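Local coordinates for protein putative malic enzyme ((S)-malate:NAD+ oxidoreductase (decarboxylating)) (Streptococcus pyogenes, PDB 2A9F) that probably catalyses the NAD+-dependent oxidative decarboxylation of (S)-malate with the help of a divalent metal ion, as a member of the malic enzyme family, at residues V170-A173 with A174-S178; G200-I203 with T204-L208; V270-A273 with E274-S277; N320-L323 with A324-G327. One frame throughout, in Å; residues are numbered along the deposited sequence.

How the interactions relate
Three of the four contacts are buried, and one lies near the surface. Interactions 1 and 2 are successive turns within helices 162-180 and 198-210, and these helices pack on each other: Leu207 CD2 touches Ile175 CD1 at 3.8 Å. Interaction 4, at the start of helix 325-335, meets interaction 1 through Val170 CG2, 4.0 Å from Ala324 CB, and lies nearest the magnesium ion and the predicted malate site. Interaction 3 stands apart, its nearest atoms about 13 Å from interactions 1 and 2. Chemistry follows place: apolar packing, aromatic rings included, and backbone bonds in the interior, a lysine-glutamate salt bridge beside tryptophan at the partly exposed helix start.

Interaction 1: V170-A173 with A174-S178; sequences VVLA and AIFNS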
ATOM      1  N   VAL A 170     -22.433   7.100 -14.134  1.00 52.26           N
ATOM      2  CA  VAL A 170     -23.445   7.894 -13.467  1.00 52.83           C
ATOM      3  C   VAL A 170     -24.269   8.634 -14.503  1.00 52.43           C
ATOM      4  O   VAL A 170     -25.440   8.949 -14.280  1.00 52.05           O
ATOM      5  CB  VAL A 170     -22.812   8.886 -12.476  1.00 53.00           C
ATOM      6  CG1 VAL A 170     -23.893   9.719 -11.800  1.00 51.35           C
ATOM      7  CG2 VAL A 170     -22.013   8.119 -11.441  1.00 52.76           C
ATOM      8  N   VAL A 171     -23.653   8.911 -15.647  1.00 51.83           N
ATOM      9  CA  VAL A 171     -24.360   9.587 -16.719  1.00 49.37           C
ATOM     10  C   VAL A 171     -25.325   8.578 -17.323  1.00 47.98           C
ATOM     11  O   VAL A 171     -26.457   8.910 -17.674  1.00 46.32           O
ATOM     12  CB  VAL A 171     -23.394  10.100 -17.788  1.00 49.02           C
ATOM     13  CG1 VAL A 171     -24.178  10.593 -19.014  1.00 47.16           C
ATOM     14  CG2 VAL A 171     -22.554  11.247 -17.204  1.00 49.06           C
ATOM     15  N   LEU A 172     -24.874   7.333 -17.401  1.00 46.37           N
ATOM     16  CA  LEU A 172     -25.689   6.275 -17.944  1.00 46.15           C
ATOM     17  C   LEU A 172     -26.884   6.037 -17.036  1.00 47.58           C
ATOM     18  O   LEU A 172     -27.979   5.706 -17.505  1.00 48.71           O
ATOM     19  CB  LEU A 172     -24.869   4.993 -18.078  1.00 43.05           C
ATOM     20  CG  LEU A 172     -25.517   3.873 -18.894  1.00 43.65           C
ATOM     21  CD1 LEU A 172     -26.039   4.435 -20.221  1.00 47.27           C
ATOM     22  CD2 LEU A 172     -24.506   2.781 -19.153  1.00 43.63           C
ATOM     23  N   ALA A 173     -26.687   6.214 -15.735  1.00 47.66           N
ATOM     24  CA  ALA A 173     -27.778   5.994 -14.797  1.00 47.92           C
ATOM     25  C   ALA A 173     -28.709   7.184 -14.864  1.00 48.11           C
ATOM     26  O   ALA A 173     -29.933   7.043 -14.717  1.00 46.79           O
ATOM     27  CB  ALA A 173     -27.241   5.822 -13.378  1.00 47.28           C
ATOM     28  N   ALA A 174     -28.115   8.354 -15.100  1.00 46.29           N
ATOM     29  CA  ALA A 174     -28.871   9.591 -15.182  1.00 45.71           C
ATOM     30  C   ALA A 174     -29.804   9.618 -16.392  1.00 46.13           C
ATOM     31  O   ALA A 174     -30.770  10.376 -16.417  1.00 44.59           O
ATOM     32  CB  ALA A 174     -27.928  10.777 -15.224  1.00 45.22           C
ATOM     33  N   ILE A 175     -29.528   8.811 -17.410  1.00 46.39           N
ATOM     34  CA  ILE A 175     -30.429   8.828 -18.547  1.00 46.00           C
ATOM     35  C   ILE A 175     -31.516   7.779 -18.316  1.00 46.84           C
ATOM     36  O   ILE A 175     -32.672   8.026 -18.622  1.00 48.17           O
ATOM     37  CB  ILE A 175     -29.711   8.598 -19.933  1.00 44.34           C
ATOM     38  CG1 ILE A 175     -29.712   7.126 -20.312  1.00 43.75           C
ATOM     39  CG2 ILE A 175     -28.289   9.135 -19.908  1.00 40.66           C
ATOM     40  CD1 ILE A 175     -29.364   6.907 -21.763  1.00 46.19           C
ATOM     41  N   PHE A 176     -31.156   6.621 -17.772  1.00 46.43           N
ATOM     42  CA  PHE A 176     -32.162   5.597 -17.501  1.00 47.76           C
ATOM     43  C   PHE A 176     -33.330   6.299 -16.800  1.00 48.34           C
ATOM     44  O   PHE A 176     -34.511   6.069 -17.109  1.00 46.67           O
ATOM     45  CB  PHE A 176     -31.603   4.518 -16.581  1.00 49.15           C
ATOM     46  CG  PHE A 176     -30.670   3.565 -17.253  1.00 50.51           C
ATOM     47  CD1 PHE A 176     -29.591   3.030 -16.554  1.00 51.58           C
ATOM     48  CD2 PHE A 176     -30.876   3.176 -18.572  1.00 52.26           C
ATOM     49  CE1 PHE A 176     -28.724   2.120 -17.157  1.00 52.55           C
ATOM     50  CE2 PHE A 176     -30.015   2.265 -19.191  1.00 53.74           C
ATOM     51  CZ  PHE A 176     -28.936   1.737 -18.482  1.00 53.92           C
ATOM     52  N   ASN A 177     -32.986   7.171 -15.862  1.00 49.26           N
ATOM     53  CA  ASN A 177     -33.996   7.911 -15.139  1.00 51.36           C
ATOM     54  C   ASN A 177     -34.565   9.021 -15.997  1.00 51.60           C
ATOM     55  O   ASN A 177     -35.700   9.447 -15.805  1.00 50.09           O
ATOM     56  CB  ASN A 177     -33.417   8.471 -13.841  1.00 52.51           C
ATOM     57  CG  ASN A 177     -33.474   7.469 -12.715  1.00 51.34           C
ATOM     58  OD1 ASN A 177     -34.037   6.382 -12.870  1.00 53.27           O
ATOM     59  ND2 ASN A 177     -32.898   7.822 -11.574  1.00 51.74           N
ATOM     60  N   SER A 178     -33.774   9.498 -16.946  1.00 53.06           N
ATOM     61  CA  SER A 178     -34.254  10.537 -17.834  1.00 55.37           C
ATOM     62  C   SER A 178     -35.250   9.952 -18.825  1.00 56.93           C
ATOM     63  O   SER A 178     -36.225  10.601 -19.174  1.00 57.50           O
ATOM     64  CB  SER A 178     -33.091  11.198 -18.558  1.00 54.29           C
ATOM     65  OG  SER A 178     -32.593  12.251 -17.755  1.00 55.02           O
TER
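Two consecutive turns, mostly in the C-terminal half of helix 162-180, within the NAD-binding part of the enzyme, bring Leu172 against Phe176 and Ile175 along one side of the helix. Leu172 turns its CG away from its own backbone N (chi1 -168°), and its branch point comes to lie 4.0 Å from Phe176 CE1, with the two side chains running at a slant to each other. The phenyl ring also leans over the backbone: Leu172 O sits above one of its faces, displaced toward the rim, with CD1 of Phe176 3.3 Å from that oxygen. The same carbonyl accepts a long, weak bond from Phe176 N. One residue earlier, Ile175 CD1 reaches Leu172 CD1 at 4.4 Å.

Beneath the side chains run helical backbone bonds, from Ala174 N to Val170 O at 2.9 Å and from Asn177 N to Ala173 O at 3.3 Å. Ser178 OG folds back onto Ala174 O at 2.9 Å, so the hydroxyl is satisfied by the preceding turn of its own helix. The side-chain amide of Asn177 instead gives its ND2 to Thr363 O.

Neighbouring elements enclose the turn: Leu207 of helix 198-210 touches both Leu172 and Ile175, Ala349 of helix 342-354 meets Phe176, and Phe286 of strand 284-287 lies against Ala174 and Ile175. The surroundings are largely hydrocarbon, which implies a helix held in the interior mainly by apolar packing, with Ser178 OG and Asn177 ND2 each given a carbonyl acceptor.

Interaction 2: G200-I203 with T204-L208; sequences GLSI and TRKLL
Thr204 grips Gly200 O twice. Its OG1 donates at 2.7 Å and its backbone N at 3.1 Å, and the two donors approach from opposite faces of the carbonyl plane. The hydroxyl lies beside the threonine's own backbone N (chi1 -56°), where it can turn back to the preceding turn.

Arg205 bends at chi2 (60°), which brings its guanidinium back over Leu201: CB of Leu201 lies over the centre of one face of the group, 4.0 Å from Arg205 CZ. This residue is exposed, whereas its neighbours in sequence are buried.

These residues belong to helix 198-210 of a beta-alpha-beta unit, between strands 190-194 and 214-219. Gly200 fits the last glycine of a Rossmann-type GxGxxG pattern, consistent with the predicted binding of NAD.

Lys206 N meets Ser202 O at 2.8 Å, with an N-H...O angle of 172°. Its chain runs extended and then bends at chi4, leaving NZ 3.6 Å from Ser202 CB; the serine hydroxyl itself is bonded to Ala199 O.

Leu207 N binds Ile203 O at 2.7 Å, while its CD1 comes within 4.3 Å of Ile203 CG2. Beyond the helix, Leu207 packs on Ile191 of strand 190-194.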
ATOM      1  N   GLY A 200     -15.308   9.626 -24.971  1.00 50.89           N
ATOM      2  CA  GLY A 200     -16.562   9.716 -25.694  1.00 51.77           C
ATOM      3  C   GLY A 200     -16.873   8.384 -26.349  1.00 51.74           C
ATOM      4  O   GLY A 200     -18.025   7.969 -26.414  1.00 52.33           O
ATOM      5  N   LEU A 201     -15.843   7.707 -26.840  1.00 52.05           N
ATOM      6  CA  LEU A 201     -16.036   6.422 -27.477  1.00 53.92           C
ATOM      7  C   LEU A 201     -16.526   5.375 -26.483  1.00 56.16           C
ATOM      8  O   LEU A 201     -17.427   4.587 -26.796  1.00 57.73           O
ATOM      9  CB  LEU A 201     -14.737   5.956 -28.129  1.00 52.13           C
ATOM     10  CG  LEU A 201     -14.481   6.330 -29.598  1.00 52.92           C
ATOM     11  CD1 LEU A 201     -14.925   7.748 -29.919  1.00 52.48           C
ATOM     12  CD2 LEU A 201     -12.992   6.160 -29.870  1.00 54.31           C
ATOM     13  N   SER A 202     -15.946   5.358 -25.283  1.00 56.54           N
ATOM     14  CA  SER A 202     -16.364   4.385 -24.284  1.00 56.63           C
ATOM     15  C   SER A 202     -17.842   4.584 -23.997  1.00 55.97           C
ATOM     16  O   SER A 202     -18.633   3.658 -24.185  1.00 55.41           O
ATOM     17  CB  SER A 202     -15.532   4.509 -22.996  1.00 57.05           C
ATOM     18  OG  SER A 202     -15.629   5.791 -22.414  1.00 58.59           O
ATOM     19  N   ILE A 203     -18.218   5.790 -23.567  1.00 54.33           N
ATOM     20  CA  ILE A 203     -19.623   6.076 -23.280  1.00 54.87           C
ATOM     21  C   ILE A 203     -20.493   5.511 -24.404  1.00 53.18           C
ATOM     22  O   ILE A 203     -21.522   4.873 -24.157  1.00 52.33           O
ATOM     23  CB  ILE A 203     -19.906   7.608 -23.168  1.00 57.00           C
ATOM     24  CG1 ILE A 203     -19.502   8.133 -21.788  1.00 59.48           C
ATOM     25  CG2 ILE A 203     -21.403   7.884 -23.366  1.00 57.38           C
ATOM     26  CD1 ILE A 203     -18.004   8.078 -21.488  1.00 61.46           C
ATOM     27  N   THR A 204     -20.059   5.744 -25.637  1.00 51.27           N
ATOM     28  CA  THR A 204     -20.788   5.281 -26.804  1.00 51.55           C
ATOM     29  C   THR A 204     -20.910   3.757 -26.803  1.00 50.45           C
ATOM     30  O   THR A 204     -22.007   3.229 -27.013  1.00 48.15           O
ATOM     31  CB  THR A 204     -20.118   5.784 -28.121  1.00 51.93           C
ATOM     32  OG1 THR A 204     -20.020   7.215 -28.082  1.00 52.74           O
ATOM     33  CG2 THR A 204     -20.948   5.383 -29.347  1.00 47.53           C
ATOM     34  N   ARG A 205     -19.808   3.048 -26.563  1.00 49.88           N
ATOM     35  CA  ARG A 205     -19.885   1.587 -26.529  1.00 50.82           C
ATOM     36  C   ARG A 205     -20.871   1.184 -25.445  1.00 50.76           C
ATOM     37  O   ARG A 205     -21.726   0.317 -25.651  1.00 49.95           O
ATOM     38  CB  ARG A 205     -18.531   0.950 -26.223  1.00 52.10           C
ATOM     39  CG  ARG A 205     -17.601   0.823 -27.407  1.00 52.07           C
ATOM     40  CD  ARG A 205     -17.304   2.179 -27.986  1.00 56.26           C
ATOM     41  NE  ARG A 205     -16.203   2.145 -28.944  1.00 60.46           N
ATOM     42  CZ  ARG A 205     -14.923   2.021 -28.604  1.00 60.64           C
ATOM     43  NH1 ARG A 205     -14.576   1.921 -27.323  1.00 59.75           N
ATOM     44  NH2 ARG A 205     -13.994   2.008 -29.551  1.00 59.10           N
ATOM     45  N   LYS A 206     -20.751   1.823 -24.288  1.00 50.52           N
ATOM     46  CA  LYS A 206     -21.643   1.535 -23.179  1.00 51.05           C
ATOM     47  C   LYS A 206     -23.089   1.748 -23.589  1.00 49.00           C
ATOM     48  O   LYS A 206     -23.926   0.870 -23.375  1.00 48.45           O
ATOM     49  CB  LYS A 206     -21.293   2.402 -21.971  1.00 52.81           C
ATOM     50  CG  LYS A 206     -20.025   1.955 -21.272  1.00 55.10           C
ATOM     51  CD  LYS A 206     -19.636   2.908 -20.159  1.00 57.88           C
ATOM     52  CE  LYS A 206     -18.293   2.511 -19.589  1.00 60.26           C
ATOM     53  NZ  LYS A 206     -17.260   2.410 -20.665  1.00 61.47           N
ATOM     54  N   LEU A 207     -23.389   2.903 -24.178  1.00 46.83           N
ATOM     55  CA  LEU A 207     -24.754   3.180 -24.628  1.00 46.34           C
ATOM     56  C   LEU A 207     -25.323   2.086 -25.547  1.00 46.39           C
ATOM     57  O   LEU A 207     -26.441   1.620 -25.362  1.00 45.13           O
ATOM     58  CB  LEU A 207     -24.807   4.502 -25.367  1.00 44.33           C
ATOM     59  CG  LEU A 207     -25.100   5.731 -24.532  1.00 44.57           C
ATOM     60  CD1 LEU A 207     -25.005   6.955 -25.425  1.00 43.65           C
ATOM     61  CD2 LEU A 207     -26.487   5.616 -23.917  1.00 43.74           C
ATOM     62  N   LEU A 208     -24.554   1.672 -26.540  1.00 47.23           N
ATOM     63  CA  LEU A 208     -25.046   0.651 -27.449  1.00 48.90           C
ATOM     64  C   LEU A 208     -25.299  -0.638 -26.685  1.00 50.01           C
ATOM     65  O   LEU A 208     -26.312  -1.306 -26.903  1.00 52.07           O
ATOM     66  CB  LEU A 208     -24.053   0.438 -28.595  1.00 45.19           C
ATOM     67  CG  LEU A 208     -23.956   1.682 -29.488  1.00 47.76           C
ATOM     68  CD1 LEU A 208     -23.093   1.385 -30.714  1.00 48.44           C
ATOM     69  CD2 LEU A 208     -25.358   2.126 -29.906  1.00 44.68           C
TER

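Interaction 3: V270-A273 with E274-S277; sequences VLKA and EWIS
Leu271 meets the edge of the Trp275 ring, near the ring plane: its CD2 is 3.5 Å from Trp275 CE3. The same methyl lies 4.2 Å from Ile276 CG1, and the Leu271 and Ile276 side chains cross at about a right angle.

Lys272 uses both its stem and its charge. Its CB stands directly over the six-membered ring of Trp275, 4.1 Å from the centroid, in a CH-pi contact, while CG lies 4.1 Å from Trp275 CH2. Bends at chi3 and chi4 then carry the ammonium group to Glu274, where NZ forms a salt bridge with OE1 at 2.6 Å, meeting it from above the carboxylate plane. Lys272 O accepts from Trp275 N at 3.0 Å.

Ala273 O takes a weak bond from Ile276 N at 2.8 Å, within the first turn of the short, weakly bonded helix 273-277. Glu257 touches Leu271 and Trp275, and Ile285 touches Leu271 and Ile276, contacts that tie the loop and short helix to helix 254-257 and strand 284-287 of the same domain.

One lysine thus combines two chemistries, its aliphatic stem lying on an aromatic face and its charge paired with a carboxylate, an arrangement that should restrict the stem while the exposed ion pair remains subject to solvent screening.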
ATOM      1  N   VAL A 270     -19.137  24.320 -26.134  1.00 71.11           N
ATOM      2  CA  VAL A 270     -19.379  23.988 -27.528  1.00 69.18           C
ATOM      3  C   VAL A 270     -20.854  23.993 -27.926  1.00 69.37           C
ATOM      4  O   VAL A 270     -21.177  23.962 -29.115  1.00 69.13           O
ATOM      5  CB  VAL A 270     -18.761  22.605 -27.852  1.00 68.94           C
ATOM      6  CG1 VAL A 270     -19.114  22.173 -29.259  1.00 68.04           C
ATOM      7  CG2 VAL A 270     -17.246  22.677 -27.693  1.00 70.48           C
ATOM      8  N   LEU A 271     -21.749  24.054 -26.941  1.00 68.82           N
ATOM      9  CA  LEU A 271     -23.183  24.037 -27.221  1.00 68.94           C
ATOM     10  C   LEU A 271     -23.859  25.377 -26.958  1.00 69.70           C
ATOM     11  O   LEU A 271     -24.157  25.722 -25.817  1.00 68.27           O
ATOM     12  CB  LEU A 271     -23.865  22.959 -26.382  1.00 67.98           C
ATOM     13  CG  LEU A 271     -25.126  22.306 -26.955  1.00 68.44           C
ATOM     14  CD1 LEU A 271     -25.808  21.518 -25.841  1.00 68.21           C
ATOM     15  CD2 LEU A 271     -26.072  23.351 -27.526  1.00 68.53           C
ATOM     16  N   LYS A 272     -24.111  26.120 -28.032  1.00 71.88           N
ATOM     17  CA  LYS A 272     -24.750  27.431 -27.941  1.00 73.66           C
ATOM     18  C   LYS A 272     -26.278  27.305 -27.876  1.00 73.69           C
ATOM     19  O   LYS A 272     -26.909  26.696 -28.744  1.00 73.30           O
ATOM     20  CB  LYS A 272     -24.328  28.285 -29.140  1.00 75.56           C
ATOM     21  CG  LYS A 272     -22.811  28.453 -29.269  1.00 76.99           C
ATOM     22  CD  LYS A 272     -22.412  29.198 -30.549  1.00 78.41           C
ATOM     23  CE  LYS A 272     -22.701  30.703 -30.484  1.00 78.54           C
ATOM     24  NZ  LYS A 272     -24.145  31.038 -30.351  1.00 77.30           N
ATOM     25  N   ALA A 273     -26.855  27.897 -26.833  1.00 73.31           N
ATOM     26  CA  ALA A 273     -28.294  27.872 -26.576  1.00 72.89           C
ATOM     27  C   ALA A 273     -29.232  27.762 -27.782  1.00 72.37           C
ATOM     28  O   ALA A 273     -30.045  26.846 -27.845  1.00 70.39           O
ATOM     29  CB  ALA A 273     -28.669  29.087 -25.748  1.00 72.12           C
ATOM     30  N   GLU A 274     -29.124  28.693 -28.729  1.00 72.98           N
ATOM     31  CA  GLU A 274     -29.993  28.710 -29.913  1.00 73.24           C
ATOM     32  C   GLU A 274     -30.337  27.322 -30.439  1.00 72.46           C
ATOM     33  O   GLU A 274     -31.496  27.027 -30.730  1.00 72.55           O
ATOM     34  CB  GLU A 274     -29.353  29.504 -31.058  1.00 74.68           C
ATOM     35  CG  GLU A 274     -28.712  30.818 -30.657  1.00 78.62           C
ATOM     36  CD  GLU A 274     -27.352  30.618 -30.012  1.00 80.60           C
ATOM     37  OE1 GLU A 274     -26.491  29.972 -30.654  1.00 82.03           O
ATOM     38  OE2 GLU A 274     -27.143  31.104 -28.874  1.00 80.00           O
ATOM     39  N   TRP A 275     -29.322  26.476 -30.564  1.00 71.10           N
ATOM     40  CA  TRP A 275     -29.500  25.129 -31.082  1.00 70.17           C
ATOM     41  C   TRP A 275     -30.537  24.330 -30.308  1.00 69.24           C
ATOM     42  O   TRP A 275     -31.415  23.714 -30.904  1.00 68.45           O
ATOM     43  CB  TRP A 275     -28.162  24.382 -31.079  1.00 70.81           C
ATOM     44  CG  TRP A 275     -27.071  25.089 -31.839  1.00 71.93           C
ATOM     45  CD1 TRP A 275     -27.223  25.930 -32.906  1.00 70.73           C
ATOM     46  CD2 TRP A 275     -25.659  24.964 -31.630  1.00 72.44           C
ATOM     47  NE1 TRP A 275     -25.998  26.336 -33.374  1.00 71.51           N
ATOM     48  CE2 TRP A 275     -25.019  25.757 -32.611  1.00 72.56           C
ATOM     49  CE3 TRP A 275     -24.872  24.256 -30.712  1.00 73.02           C
ATOM     50  CZ2 TRP A 275     -23.626  25.864 -32.700  1.00 72.58           C
ATOM     51  CZ3 TRP A 275     -23.484  24.364 -30.802  1.00 73.67           C
ATOM     52  CH2 TRP A 275     -22.877  25.165 -31.792  1.00 72.17           C
ATOM     53  N   ILE A 276     -30.436  24.352 -28.981  1.00 69.01           N
ATOM     54  CA  ILE A 276     -31.360  23.614 -28.122  1.00 68.23           C
ATOM     55  C   ILE A 276     -32.770  23.677 -28.682  1.00 68.72           C
ATOM     56  O   ILE A 276     -33.488  22.675 -28.726  1.00 68.37           O
ATOM     57  CB  ILE A 276     -31.345  24.176 -26.684  1.00 67.00           C
ATOM     58  CG1 ILE A 276     -29.959  23.959 -26.069  1.00 66.43           C
ATOM     59  CG2 ILE A 276     -32.422  23.501 -25.841  1.00 65.75           C
ATOM     60  CD1 ILE A 276     -29.774  24.576 -24.701  1.00 67.15           C
ATOM     61  N   SER A 277     -33.147  24.867 -29.128  1.00 68.59           N
ATOM     62  CA  SER A 277     -34.460  25.100 -29.701  1.00 68.52           C
ATOM     63  C   SER A 277     -34.783  24.034 -30.747  1.00 66.71           C
ATOM     64  O   SER A 277     -35.882  23.492 -30.761  1.00 67.56           O
ATOM     65  CB  SER A 277     -34.494  26.491 -30.345  1.00 69.59           C
ATOM     66  OG  SER A 277     -33.917  27.464 -29.483  1.00 70.48           O
TER

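Interaction 4: N320-L323 with A324-G327; sequences NNVL and AFPG
A 3-10 turn leading into helix 325-335 lets Asn321 O meet two successive backbone donors of the segment that follows. Ala324 N is 2.8 Å from Asn321 O, with an N-H...O angle of 151°. Phe325 N, at 3.5 Å, adds a weak bond to the same oxygen. Ala324 itself occupies the N-cap position of the helix. Before it, Leu323 N makes a weak bond to Asn320 O at 3.3 Å, so two carbonyls of the loop serve the amides of the turn. Pro326, in the helix's first turn, has no amide hydrogen to satisfy.

The side chains pack around Phe325. Its CG takes the position between the backbone N and the carbonyl carbon (chi1 66°), which brings the ring back against the loop: CE2 comes 3.7 Å from Val322 CA and 4.4 Å from Val322 CG2, and CD2 lies 4.1 Å from Asn321 CB.

The surroundings place this ring beside the probable catalytic centre. It meets the ring of Phe99 on helix 85-102, while Phe102 of that helix touches Val322 and Pro326. The side chain of Asn321 lies about 5 Å, at the nearest atoms, from the bound magnesium ion, whose ligands are Glu137, Asp138 and Asp163, and Asn320 is a predicted malate-binding residue.

Sharing Asn321 O probably helps hold the loop-to-helix bend, mostly through Ala324 N, and the apolar ring of Phe325 lies against the predicted proton acceptor Lys95 and against Asp162, close to the metal site.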
ATOM      1  N   ASN A 320     -21.904  12.813 -10.163  1.00 57.58           N
ATOM      2  CA  ASN A 320     -20.629  12.620  -9.478  1.00 57.00           C
ATOM      3  C   ASN A 320     -20.216  11.180  -9.242  1.00 54.35           C
ATOM      4  O   ASN A 320     -21.026  10.316  -8.886  1.00 53.15           O
ATOM      5  CB  ASN A 320     -20.604  13.390  -8.154  1.00 59.36           C
ATOM      6  CG  ASN A 320     -21.756  13.023  -7.244  1.00 61.28           C
ATOM      7  OD1 ASN A 320     -22.924  13.152  -7.616  1.00 62.80           O
ATOM      8  ND2 ASN A 320     -21.434  12.567  -6.039  1.00 61.90           N
ATOM      9  N   ASN A 321     -18.922  10.967  -9.466  1.00 53.01           N
ATOM     10  CA  ASN A 321     -18.222   9.696  -9.327  1.00 50.18           C
ATOM     11  C   ASN A 321     -18.641   8.876  -8.122  1.00 46.42           C
ATOM     12  O   ASN A 321     -18.804   7.659  -8.203  1.00 45.81           O
ATOM     13  CB  ASN A 321     -16.721   9.964  -9.208  1.00 51.37           C
ATOM     14  CG  ASN A 321     -15.944   9.337 -10.316  1.00 57.00           C
ATOM     15  OD1 ASN A 321     -16.094   8.142 -10.574  1.00 62.73           O
ATOM     16  ND2 ASN A 321     -15.104  10.130 -10.996  1.00 58.52           N
ATOM     17  N   VAL A 322     -18.798   9.562  -7.008  1.00 41.96           N
ATOM     18  CA  VAL A 322     -19.132   8.938  -5.746  1.00 42.96           C
ATOM     19  C   VAL A 322     -20.176   7.819  -5.761  1.00 42.53           C
ATOM     20  O   VAL A 322     -19.974   6.784  -5.138  1.00 43.08           O
ATOM     21  CB  VAL A 322     -19.509  10.018  -4.749  1.00 43.66           C
ATOM     22  CG1 VAL A 322     -19.695   9.418  -3.403  1.00 42.78           C
ATOM     23  CG2 VAL A 322     -18.406  11.057  -4.706  1.00 42.93           C
ATOM     24  N   LEU A 323     -21.274   8.011  -6.482  1.00 43.01           N
ATOM     25  CA  LEU A 323     -22.331   6.996  -6.567  1.00 41.10           C
ATOM     26  C   LEU A 323     -21.920   5.738  -7.325  1.00 41.20           C
ATOM     27  O   LEU A 323     -22.735   4.836  -7.495  1.00 40.04           O
ATOM     28  CB  LEU A 323     -23.550   7.570  -7.279  1.00 40.54           C
ATOM     29  CG  LEU A 323     -24.096   8.861  -6.701  1.00 41.54           C
ATOM     30  CD1 LEU A 323     -24.972   9.542  -7.731  1.00 42.54           C
ATOM     31  CD2 LEU A 323     -24.861   8.546  -5.431  1.00 41.60           C
ATOM     32  N   ALA A 324     -20.675   5.668  -7.791  1.00 39.99           N
ATOM     33  CA  ALA A 324     -20.261   4.505  -8.554  1.00 39.38           C
ATOM     34  C   ALA A 324     -19.062   3.701  -8.075  1.00 39.47           C
ATOM     35  O   ALA A 324     -19.165   2.488  -7.926  1.00 39.69           O
ATOM     36  CB  ALA A 324     -20.059   4.895 -10.025  1.00 34.53           C
ATOM     37  N   PHE A 325     -17.923   4.343  -7.835  1.00 39.60           N
ATOM     38  CA  PHE A 325     -16.755   3.557  -7.442  1.00 38.80           C
ATOM     39  C   PHE A 325     -16.860   2.731  -6.171  1.00 36.46           C
ATOM     40  O   PHE A 325     -16.189   1.711  -6.039  1.00 38.01           O
ATOM     41  CB  PHE A 325     -15.474   4.419  -7.442  1.00 38.34           C
ATOM     42  CG  PHE A 325     -15.440   5.511  -6.413  1.00 38.58           C
ATOM     43  CD1 PHE A 325     -15.065   5.235  -5.095  1.00 37.90           C
ATOM     44  CD2 PHE A 325     -15.694   6.833  -6.779  1.00 34.65           C
ATOM     45  CE1 PHE A 325     -14.938   6.271  -4.165  1.00 37.45           C
ATOM     46  CE2 PHE A 325     -15.569   7.868  -5.861  1.00 34.78           C
ATOM     47  CZ  PHE A 325     -15.189   7.592  -4.554  1.00 37.71           C
ATOM     48  N   PRO A 326     -17.697   3.146  -5.219  1.00 36.84           N
ATOM     49  CA  PRO A 326     -17.768   2.311  -4.024  1.00 37.96           C
ATOM     50  C   PRO A 326     -18.445   0.973  -4.320  1.00 38.69           C
ATOM     51  O   PRO A 326     -17.849  -0.090  -4.150  1.00 38.64           O
ATOM     52  CB  PRO A 326     -18.572   3.168  -3.052  1.00 39.01           C
ATOM     53  CG  PRO A 326     -18.187   4.540  -3.428  1.00 39.14           C
ATOM     54  CD  PRO A 326     -18.220   4.490  -4.941  1.00 37.80           C
ATOM     55  N   GLY A 327     -19.685   1.041  -4.783  1.00 39.40           N
ATOM     56  CA  GLY A 327     -20.444  -0.168  -5.081  1.00 40.46           C
ATOM     57  C   GLY A 327     -19.828  -1.143  -6.068  1.00 41.24           C
ATOM     58  O   GLY A 327     -19.898  -2.363  -5.865  1.00 39.12           O
TER